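Local coordinates for protein phosphoribosylformylglycinamidine synthase 2 (Thermus thermophilus, PDB 3VIU) that belongs to the PurM-like AIR synthase-related family and holds two tandem pairs of N- and C-terminal domains, with ADP and magnesium bound in the model, at residues Val232-Leu237 with Ser304-Met308; Glu468-Asn472 with Asp620-Gly624; Arg616-Asp620 with Ala631-Phe635. One frame throughout, in Å; residues are numbered along the deposited sequence.

Contact 1 of 3, residues Val232-Leu237 with Ser304-Met308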
loop_
_atom_site.group_PDB
_atom_site.type_symbol
_atom_site.label_atom_id
_atom_site.label_comp_id
_atom_site.label_asym_id
_atom_site.label_seq_id
_atom_site.Cartn_x
_atom_site.Cartn_y
_atom_site.Cartn_z
ATOM N N VAL A 232 -16.428 14.388 -3.930
ATOM C CA VAL A 232 -15.942 15.047 -2.719
ATOM C C VAL A 232 -16.276 14.229 -1.477
ATOM O O VAL A 232 -17.351 13.640 -1.387
ATOM C CB VAL A 232 -16.568 16.451 -2.547
ATOM C CG1 VAL A 232 -16.133 17.055 -1.218
ATOM C CG2 VAL A 232 -16.155 17.355 -3.701
ATOM N N GLY A 233 -15.358 14.193 -0.519
ATOM C CA GLY A 233 -15.606 13.440 0.696
ATOM C C GLY A 233 -15.713 14.358 1.895
ATOM O O GLY A 233 -15.119 15.433 1.907
ATOM N N ASP A 234 -16.473 13.945 2.903
ATOM C CA ASP A 234 -16.652 14.741 4.117
ATOM C C ASP A 234 -16.030 14.015 5.303
ATOM O O ASP A 234 -16.663 13.167 5.927
ATOM C CB ASP A 234 -18.145 14.981 4.377
ATOM C CG ASP A 234 -18.400 15.764 5.652
ATOM O OD1 ASP A 234 -19.580 16.024 5.958
ATOM O OD2 ASP A 234 -17.429 16.120 6.352
ATOM N N PRO A 235 -14.775 14.352 5.635
ATOM C CA PRO A 235 -14.022 13.749 6.744
ATOM C C PRO A 235 -14.594 14.062 8.120
ATOM O O PRO A 235 -14.466 13.273 9.063
ATOM C CB PRO A 235 -12.628 14.328 6.559
ATOM C CG PRO A 235 -12.927 15.701 6.035
ATOM C CD PRO A 235 -13.993 15.423 4.993
ATOM N N PHE A 236 -15.224 15.220 8.235
ATOM C CA PHE A 236 -15.821 15.620 9.495
ATOM C C PHE A 236 -16.909 14.625 9.874
ATOM O O PHE A 236 -17.003 14.213 11.032
ATOM C CB PHE A 236 -16.351 17.043 9.359
ATOM C CG PHE A 236 -15.269 18.035 9.045
ATOM C CD1 PHE A 236 -14.358 18.416 10.024
ATOM C CD2 PHE A 236 -15.103 18.516 7.747
ATOM C CE1 PHE A 236 -13.294 19.256 9.715
ATOM C CE2 PHE A 236 -14.040 19.357 7.427
ATOM C CZ PHE A 236 -13.135 19.726 8.408
ATOM N N LEU A 237 -17.712 14.229 8.888
ATOM C CA LEU A 237 -18.766 13.245 9.098
ATOM C C LEU A 237 -18.099 11.880 9.224
ATOM O O LEU A 237 -18.610 10.976 9.892
ATOM C CB LEU A 237 -19.732 13.244 7.914
ATOM C CG LEU A 237 -20.742 12.097 7.857
ATOM C CD1 LEU A 237 -21.587 12.079 9.119
ATOM C CD2 LEU A 237 -21.613 12.257 6.618
ATOM N N SER A 304 -21.845 7.401 -3.190
ATOM C CA SER A 304 -21.694 8.535 -2.284
ATOM C C SER A 304 -20.795 8.125 -1.127
ATOM O O SER A 304 -20.875 7.000 -0.649
ATOM C CB SER A 304 -23.057 8.988 -1.766
ATOM O OG SER A 304 -23.861 9.461 -2.836
ATOM N N GLN A 305 -19.940 9.047 -0.694
ATOM C CA GLN A 305 -18.990 8.800 0.387
ATOM C C GLN A 305 -19.612 8.686 1.771
ATOM O O GLN A 305 -20.783 9.015 1.977
ATOM C CB GLN A 305 -17.928 9.901 0.418
ATOM C CG GLN A 305 -17.159 10.083 -0.877
ATOM C CD GLN A 305 -16.342 8.866 -1.246
ATOM O OE1 GLN A 305 -15.538 8.380 -0.455
ATOM N NE2 GLN A 305 -16.541 8.372 -2.458
ATOM N N GLU A 306 -18.783 8.235 2.711
ATOM C CA GLU A 306 -19.144 8.029 4.112
ATOM C C GLU A 306 -20.488 7.362 4.382
ATOM O O GLU A 306 -21.311 7.879 5.142
ATOM C CB GLU A 306 -19.052 9.338 4.917
ATOM C CG GLU A 306 -19.079 10.608 4.110
ATOM C CD GLU A 306 -17.723 10.991 3.535
ATOM O OE1 GLU A 306 -17.704 11.889 2.671
ATOM O OE2 GLU A 306 -16.687 10.417 3.939
ATOM N N ARG A 307 -20.702 6.208 3.758
ATOM C CA ARG A 307 -21.924 5.436 3.963
ATOM C C ARG A 307 -21.497 4.090 4.543
ATOM O O ARG A 307 -20.460 3.541 4.162
ATOM C CB ARG A 307 -22.688 5.248 2.654
ATOM C CG ARG A 307 -23.468 6.476 2.222
ATOM C CD ARG A 307 -24.286 6.157 0.995
ATOM N NE ARG A 307 -23.435 5.675 -0.088
ATOM C CZ ARG A 307 -23.889 5.095 -1.195
ATOM N NH1 ARG A 307 -25.193 4.919 -1.372
ATOM N NH2 ARG A 307 -23.033 4.683 -2.119
HETATM N N MSE A 308 -22.300 3.564 5.460
HETATM C CA MSE A 308 -21.960 2.317 6.129
HETATM C C MSE A 308 -23.164 1.392 6.335
HETATM O O MSE A 308 -24.264 1.839 6.664
HETATM C CB MSE A 308 -21.336 2.654 7.491
HETATM C CG MSE A 308 -20.439 1.585 8.079
HETATM SE SE MSE A 308 -18.687 1.563 7.224
HETATM C CE MSE A 308 -17.696 2.640 8.505
#

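Contact 2 of 3, residues Glu468-Asn472 with Asp620-Gly624. With MG (magnesium ion), chain D.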
loop_
_atom_site.group_PDB
_atom_site.type_symbol
_atom_site.label_atom_id
_atom_site.label_comp_id
_atom_site.label_asym_id
_atom_site.label_seq_id
_atom_site.Cartn_x
_atom_site.Cartn_y
_atom_site.Cartn_z
ATOM N N GLU A 468 12.337 -5.581 -0.114
ATOM C CA GLU A 468 12.636 -4.267 0.445
ATOM C C GLU A 468 11.702 -3.905 1.599
ATOM O O GLU A 468 12.158 -3.505 2.669
ATOM C CB GLU A 468 12.553 -3.184 -0.636
ATOM C CG GLU A 468 13.065 -1.822 -0.155
ATOM C CD GLU A 468 13.114 -0.764 -1.254
ATOM O OE1 GLU A 468 13.754 0.293 -1.040
ATOM O OE2 GLU A 468 12.510 -0.976 -2.327
ATOM N N ALA A 469 10.398 -4.043 1.386
ATOM C CA ALA A 469 9.438 -3.721 2.434
ATOM C C ALA A 469 9.740 -4.529 3.702
ATOM O O ALA A 469 9.748 -3.986 4.809
ATOM C CB ALA A 469 8.020 -3.998 1.949
ATOM N N CYS A 470 9.998 -5.822 3.545
ATOM C CA CYS A 470 10.312 -6.657 4.696
ATOM C C CYS A 470 11.642 -6.241 5.326
ATOM O O CYS A 470 11.790 -6.281 6.547
ATOM C CB CYS A 470 10.374 -8.123 4.288
ATOM S SG CYS A 470 8.779 -8.814 3.880
ATOM N N ARG A 471 12.600 -5.839 4.488
ATOM C CA ARG A 471 13.905 -5.421 4.972
ATOM C C ARG A 471 13.762 -4.153 5.809
ATOM O O ARG A 471 14.372 -4.027 6.872
ATOM C CB ARG A 471 14.862 -5.157 3.799
ATOM C CG ARG A 471 16.326 -4.963 4.217
ATOM C CD ARG A 471 17.196 -4.560 3.046
ATOM N NE ARG A 471 16.975 -5.433 1.895
ATOM C CZ ARG A 471 16.591 -5.008 0.695
ATOM N NH1 ARG A 471 16.415 -5.883 -0.280
ATOM N NH2 ARG A 471 16.383 -3.712 0.467
ATOM N N ASN A 472 12.944 -3.221 5.329
ATOM C CA ASN A 472 12.736 -1.966 6.036
ATOM C C ASN A 472 12.139 -2.140 7.421
ATOM O O ASN A 472 12.488 -1.402 8.350
ATOM C CB ASN A 472 11.867 -1.030 5.210
ATOM C CG ASN A 472 12.635 -0.395 4.077
ATOM O OD1 ASN A 472 13.733 0.121 4.285
ATOM N ND2 ASN A 472 12.068 -0.425 2.871
ATOM N N ASP A 620 19.130 0.243 5.591
ATOM C CA ASP A 620 19.507 -0.620 4.481
ATOM C C ASP A 620 20.006 0.211 3.310
ATOM O O ASP A 620 19.702 1.401 3.208
ATOM C CB ASP A 620 18.350 -1.538 4.063
ATOM C CG ASP A 620 17.235 -0.810 3.353
ATOM O OD1 ASP A 620 16.805 0.254 3.845
ATOM O OD2 ASP A 620 16.777 -1.326 2.309
ATOM N N VAL A 621 20.810 -0.416 2.456
ATOM C CA VAL A 621 21.380 0.247 1.295
ATOM C C VAL A 621 20.514 -0.046 0.071
ATOM O O VAL A 621 20.520 -1.159 -0.451
ATOM C CB VAL A 621 22.818 -0.249 1.036
ATOM C CG1 VAL A 621 23.435 0.534 -0.118
ATOM C CG2 VAL A 621 23.660 -0.098 2.300
ATOM N N ALA A 622 19.776 0.959 -0.387
ATOM C CA ALA A 622 18.902 0.777 -1.531
ATOM C C ALA A 622 19.310 1.638 -2.705
ATOM O O ALA A 622 20.487 1.703 -3.052
ATOM C CB ALA A 622 17.460 1.063 -1.137
ATOM N N GLU A 623 18.340 2.306 -3.321
ATOM C CA GLU A 623 18.647 3.129 -4.482
ATOM C C GLU A 623 19.695 4.189 -4.174
ATOM O O GLU A 623 19.679 4.792 -3.101
ATOM C CB GLU A 623 17.374 3.766 -5.056
ATOM C CG GLU A 623 16.204 3.933 -4.078
ATOM C CD GLU A 623 15.404 2.656 -3.843
ATOM O OE1 GLU A 623 14.988 2.014 -4.835
ATOM O OE2 GLU A 623 15.175 2.307 -2.660
ATOM N N GLY A 624 20.622 4.387 -5.114
ATOM C CA GLY A 624 21.676 5.367 -4.925
ATOM C C GLY A 624 22.976 4.785 -4.388
ATOM O O GLY A 624 24.003 5.462 -4.352
HETATM MG MG MG D . 15.163 2.044 3.318
HETATM O O HOH W 1 15.212 0.515 1.368
HETATM O O HOH W 2 17.432 2.845 2.501
#

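Contact 3 of 3, residues Arg616-Asp620 with Ala631-Phe635. With MG (magnesium ion), chain D.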
loop_
_atom_site.group_PDB
_atom_site.type_symbol
_atom_site.label_atom_id
_atom_site.label_comp_id
_atom_site.label_asym_id
_atom_site.label_seq_id
_atom_site.Cartn_x
_atom_site.Cartn_y
_atom_site.Cartn_z
ATOM N N ARG A 616 21.284 -0.156 17.767
ATOM C CA ARG A 616 20.010 0.550 17.781
ATOM C C ARG A 616 19.976 1.544 16.627
ATOM O O ARG A 616 19.139 2.442 16.578
ATOM C CB ARG A 616 19.790 1.271 19.114
ATOM C CG ARG A 616 20.824 2.316 19.408
ATOM C CD ARG A 616 20.428 3.174 20.585
ATOM N NE ARG A 616 21.478 4.142 20.885
ATOM C CZ ARG A 616 21.403 5.057 21.844
ATOM N NH1 ARG A 616 20.318 5.136 22.603
ATOM N NH2 ARG A 616 22.418 5.887 22.043
ATOM N N THR A 617 20.903 1.384 15.694
ATOM C CA THR A 617 20.939 2.255 14.528
ATOM C C THR A 617 21.322 1.430 13.298
ATOM O O THR A 617 22.416 0.866 13.205
ATOM C CB THR A 617 21.882 3.472 14.766
ATOM O OG1 THR A 617 22.331 4.004 13.517
ATOM C CG2 THR A 617 23.032 3.086 15.614
ATOM N N ALA A 618 20.368 1.336 12.375
ATOM C CA ALA A 618 20.527 0.562 11.152
ATOM C C ALA A 618 19.831 1.251 9.983
ATOM O O ALA A 618 18.910 2.043 10.163
ATOM C CB ALA A 618 19.955 -0.845 11.349
ATOM N N HIS A 619 20.269 0.929 8.775
ATOM C CA HIS A 619 19.699 1.540 7.585
ATOM C C HIS A 619 20.084 0.637 6.429
ATOM O O HIS A 619 21.252 0.281 6.303
ATOM C CB HIS A 619 20.315 2.929 7.399
ATOM C CG HIS A 619 19.695 3.725 6.298
ATOM N ND1 HIS A 619 20.442 4.479 5.415
ATOM C CD2 HIS A 619 18.402 3.885 5.934
ATOM C CE1 HIS A 619 19.633 5.063 4.549
ATOM N NE2 HIS A 619 18.389 4.720 4.842
ATOM N N ASP A 620 19.130 0.243 5.591
ATOM C CA ASP A 620 19.507 -0.620 4.481
ATOM C C ASP A 620 20.006 0.211 3.310
ATOM O O ASP A 620 19.702 1.401 3.208
ATOM C CB ASP A 620 18.350 -1.538 4.063
ATOM C CG ASP A 620 17.235 -0.810 3.353
ATOM O OD1 ASP A 620 16.805 0.254 3.845
ATOM O OD2 ASP A 620 16.777 -1.326 2.309
ATOM N N ALA A 631 24.996 8.956 3.483
ATOM C CA ALA A 631 24.620 10.354 3.678
ATOM C C ALA A 631 23.280 10.512 4.404
ATOM O O ALA A 631 23.112 11.417 5.222
ATOM C CB ALA A 631 24.583 11.083 2.335
ATOM N N GLU A 632 22.330 9.634 4.102
ATOM C CA GLU A 632 21.017 9.697 4.739
ATOM C C GLU A 632 21.096 9.491 6.243
ATOM O O GLU A 632 20.239 9.968 6.982
ATOM C CB GLU A 632 20.069 8.656 4.128
ATOM C CG GLU A 632 19.658 8.975 2.692
ATOM C CD GLU A 632 18.731 7.935 2.092
ATOM O OE1 GLU A 632 17.742 8.332 1.431
ATOM O OE2 GLU A 632 18.992 6.726 2.268
HETATM N N MSE A 633 22.131 8.796 6.701
HETATM C CA MSE A 633 22.263 8.523 8.124
HETATM C C MSE A 633 22.807 9.689 8.931
HETATM O O MSE A 633 22.676 9.720 10.149
HETATM C CB MSE A 633 23.128 7.281 8.339
HETATM C CG MSE A 633 22.515 6.019 7.758
HETATM SE SE MSE A 633 23.701 4.484 7.846
HETATM C CE MSE A 633 23.170 3.754 9.562
ATOM N N THR A 634 23.401 10.657 8.247
ATOM C CA THR A 634 23.962 11.824 8.912
ATOM C C THR A 634 22.936 12.959 9.077
ATOM O O THR A 634 23.126 13.868 9.887
ATOM C CB THR A 634 25.137 12.372 8.112
ATOM O OG1 THR A 634 24.639 13.042 6.951
ATOM C CG2 THR A 634 26.055 11.244 7.665
ATOM N N PHE A 635 21.849 12.902 8.312
ATOM C CA PHE A 635 20.822 13.944 8.364
ATOM C C PHE A 635 19.994 14.089 9.653
ATOM O O PHE A 635 19.827 15.200 10.169
ATOM C CB PHE A 635 19.841 13.778 7.195
ATOM C CG PHE A 635 20.484 13.836 5.838
ATOM C CD1 PHE A 635 21.636 14.593 5.622
ATOM C CD2 PHE A 635 19.903 13.177 4.758
ATOM C CE1 PHE A 635 22.199 14.694 4.347
ATOM C CE2 PHE A 635 20.458 13.269 3.477
ATOM C CZ PHE A 635 21.607 14.031 3.271
HETATM MG MG MG D . 15.163 2.044 3.318
HETATM O O HOH W 1 15.212 0.515 1.368
HETATM O O HOH W 2 17.432 2.845 2.501
#

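Contact 1 of 3, residues Val232-Leu237 with Ser304-Met308
The two backbones come closest where loop meets loop, with the CA atoms of G233 and Q305 5.8 Å apart and those of D234 and E306 7.2 Å apart. G233 and D234 lead into helix 235-250. Q305 and E306 lead into strand 307-312. E306 has a left-handed backbone, and its CA-to-CB bond is directed toward 232-237. The one hydrogen bond between the segments runs from D234 N to E306 OE1. At 2.4 Å it is very short, and it is nearly straight at 174°. The second carboxylate oxygen, E306 OE2, is hydrogen-bonded to Y148. D234 is the N-cap of the helix. Its OD2 accepts from L237 N at 3.2 Å, so its backbone NH serves E306 while its side chain serves the helix. L237 CD2 packs on E306 CG at 3.9 Å. Q305 lies beside the loop, its CG 3.6 Å from V232 O, and its amide OE1 is hydrogen-bonded to R108. The CA-to-CB bond of R307 points away from 232-237; its NE donates to S304 O at 2.9 Å, a bond within 304-308. Both segments belong to the C-terminal domain of the first AIR synthase-related pair, where a capped helix start is tied by a glutamate in the loop just before strand 307-312 of the mixed sheet.

Contact 2 of 3, residues Glu468-Asn472 with Asp620-Gly624
This contact joins an N-terminal and a C-terminal AIR synthase-related domain across a magnesium site. Helix 458-475 supplies one side, and the loop after strand 618-620 supplies the other. E468 points at the loop, and its OE1 lies 3.8 Å from A622 CB. The same OE1 is 2.9 Å from E623 OE2, a close pair of like charges. Water 1 donates to E468 OE1 at 2.8 Å. One turn on, R471 reaches D620 in a salt bridge, with NH2 to OD2 at 3.0 Å. Its NH1 has a second acidic partner, E599. N472 follows, with OD1 on the metal and ND2 hydrogen-bonded to D448. The two carboxylate oxygens of D620 thus have separate tasks: OD2 takes R471 and water 1, and OD1 takes the ion. D430 completes the protein ligands. Magnesium lies 2.6 Å from N472 OD1, 2.5 Å from D620 OD1 and 2.5 Å from each of waters 1 and 2.

Contact 3 of 3, residues Arg616-Asp620 with Ala631-Phe635
A selenomethionine meets the edge of a histidine ring here. The SE atom of M633 lies 5.0 Å from the centroid of the H619 ring, 76° off the ring normal. M633 CG is also 3.5 Å from H619 ND1. The end of the same side chain reaches back to the preceding residues, with CE 4.1 Å from T617 OG1 and 4.2 Å from A618 C. No hydrogen bond crosses between the segments. Strand 618-620 is an outer strand of the mixed sheet in the second C-terminal AIR synthase-related domain, and helix 625-634 follows it after a short loop. T617 and H619 face the helix, while A618 and D620 point away from it. The CA-to-CB bond of E632 is also directed toward 616-620. H619 ND1 makes a weak hydrogen bond to A629 O of helix 625-634. The next residue, D620, binds magnesium through OD1 at 2.5 Å, and its backbone O accepts from water 2 at 2.8 Å.

In the fold
Contacts 2 and 3 are neighbours, with centres 12 Å apart. They share D620, magnesium and waters 1 and 2. D620 ends the strand segment of contact 3 and starts the loop segment of contact 2, so H619, packed by M633, is the neighbour in sequence of a metal ligand. Contact 1 is far away. Its centre is 36 Å from that of contact 2 and 40 Å from that of contact 3, and its nearest atoms are about 27 and 31 Å from theirs. It lies in the first C-terminal domain, with the side chain of Q305 about 11 Å from the bound ADP. Contact 3 lies in the second C-terminal domain.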